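Local coordinates for lysozyme inhibitor LprI-like N-terminal domain-containing protein (Burkholderia thailandensis, PDB 6AR7), which is of unknown function but belongs to the LprI family and may act as a lysozyme inhibitor, at residues A[48-51]-A[52-55]. Sequence-based numbering, arbitrary orientation. Where two conformers were deposited one is given.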
loop_
_atom_site.group_PDB
_atom_site.type_symbol
_atom_site.label_atom_id
_atom_site.label_comp_id
_atom_site.label_asym_id
_atom_site.label_seq_id
_atom_site.Cartn_x
_atom_site.Cartn_y
_atom_site.Cartn_z
ATOM N N CYS A 48 -7.885 -15.860 8.888
ATOM C CA CYS A 48 -8.498 -14.655 9.448
ATOM C C CYS A 48 -7.968 -13.410 8.746
ATOM O O CYS A 48 -8.738 -12.504 8.400
ATOM C CB CYS A 48 -8.240 -14.558 10.939
ATOM S SG CYS A 48 -9.095 -15.747 11.999
HETATM N N MSE A 49 -6.659 -13.362 8.499
HETATM C CA MSE A 49 -6.063 -12.183 7.888
HETATM C C MSE A 49 -6.506 -12.057 6.454
HETATM O O MSE A 49 -6.770 -10.950 5.989
HETATM C CB MSE A 49 -4.529 -12.247 7.986
HETATM C CG MSE A 49 -4.088 -12.382 9.419
HETATM SE SE MSE A 49 -2.171 -12.925 9.606
HETATM C CE MSE A 49 -1.570 -11.249 8.855
ATOM N N ASP A 50 -6.594 -13.196 5.754
ATOM C CA ASP A 50 -7.062 -13.158 4.375
ATOM C C ASP A 50 -8.519 -12.693 4.299
ATOM O O ASP A 50 -8.891 -11.958 3.375
ATOM C CB ASP A 50 -6.883 -14.532 3.714
ATOM C CG ASP A 50 -5.412 -14.859 3.404
ATOM O OD1 ASP A 50 -4.575 -13.931 3.335
ATOM O OD2 ASP A 50 -5.095 -16.052 3.223
ATOM N N GLU A 51 -9.354 -13.100 5.255
ATOM C CA GLU A 51 -10.742 -12.631 5.269
ATOM C C GLU A 51 -10.805 -11.125 5.532
ATOM O O GLU A 51 -11.602 -10.410 4.913
ATOM C CB GLU A 51 -11.542 -13.403 6.322
ATOM C CG GLU A 51 -11.942 -14.813 5.868
ATOM C CD GLU A 51 -12.287 -15.738 7.018
ATOM O OE1 GLU A 51 -12.202 -15.302 8.184
ATOM O OE2 GLU A 51 -12.637 -16.915 6.754
ATOM N N ALA A 52 -9.955 -10.628 6.437
ATOM C CA ALA A 52 -9.884 -9.191 6.692
ATOM C C ALA A 52 -9.440 -8.444 5.442
ATOM O O ALA A 52 -9.985 -7.384 5.105
ATOM C CB ALA A 52 -8.923 -8.929 7.859
ATOM N N ARG A 53 -8.465 -9.002 4.725
ATOM C CA ARG A 53 -7.975 -8.348 3.520
ATOM C C ARG A 53 -9.066 -8.240 2.471
ATOM O O ARG A 53 -9.207 -7.206 1.815
ATOM C CB ARG A 53 -6.763 -9.094 2.965
ATOM C CG ARG A 53 -6.094 -8.326 1.835
ATOM C CD ARG A 53 -5.313 -9.216 0.907
ATOM N NE ARG A 53 -6.210 -10.090 0.175
ATOM C CZ ARG A 53 -6.163 -11.413 0.240
ATOM N NH1 ARG A 53 -5.235 -12.007 0.992
ATOM N NH2 ARG A 53 -7.039 -12.141 -0.447
ATOM N N GLN A 54 -9.840 -9.305 2.288
ATOM C CA GLN A 54 -10.939 -9.253 1.331
ATOM C C GLN A 54 -11.974 -8.206 1.735
ATOM O O GLN A 54 -12.521 -7.501 0.883
ATOM C CB GLN A 54 -11.606 -10.629 1.230
ATOM C CG GLN A 54 -10.786 -11.698 0.524
ATOM C CD GLN A 54 -11.397 -13.086 0.697
ATOM O OE1 GLN A 54 -12.563 -13.304 0.372
ATOM N NE2 GLN A 54 -10.611 -14.026 1.213
ATOM N N GLN A 55 -12.269 -8.102 3.034
ATOM C CA GLN A 55 -13.218 -7.092 3.491
ATOM C C GLN A 55 -12.667 -5.689 3.261
ATOM O O GLN A 55 -13.391 -4.815 2.771
ATOM C CB GLN A 55 -13.567 -7.337 4.955
ATOM C CG GLN A 55 -14.427 -8.610 5.110
ATOM C CD GLN A 55 -14.516 -9.093 6.527
ATOM O OE1 GLN A 55 -14.524 -8.304 7.459
ATOM N NE2 GLN A 55 -14.603 -10.403 6.700
#
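Two successive turns of the long alpha-helix 42-70, in an all-helical chain of the LprI family, are tied on their flank by an i to i+3 salt bridge between R53 and D50 in the conformer of D50 described here, one of two. Beneath it runs the regular i to i+4 bonding of the backbone: A52 N to C48 O, R53 N to M49 O, Q54 N to D50 O and Q55 N to E51 O, all of 2.9 to 3.0 Å, the amide of R53 being the donor in the shortest. The ion pair illustrates how a short acid and a long base three residues apart can meet. The two side chains run alongside each other in the same direction, and in this conformer D50 OD1 stands 3.1 Å from R53 NH1. R53 leaves the helix with CG trans to the backbone N (chi1 -171°), and a bend at chi3 of 67° turns the guanidinium back toward the preceding turn. Its plane is rotated 50° from that of the carboxylate, and one nitrogen does the touching. That return also lays a face of the guanidinium over D50 O, which sits 4.1 Å above the plane near its centre. D50 OD1 has a second cationic partner in R117 of helix 107-136; two arginines on one oxygen would be expected to favour the charged carboxylate. The other flank faces helix 25-34, where C48 is disulfide-bonded to C33 and A52 packs on M30; E51 OE2 forms a salt bridge with R39, in the link between the two helices. The glutamine side chains lie back over carbonyl oxygens of the preceding turn: Q54 lays CG 3.4 Å from D50 O, and Q55 repeats this one residue later, its CG 3.4 Å from E51 O.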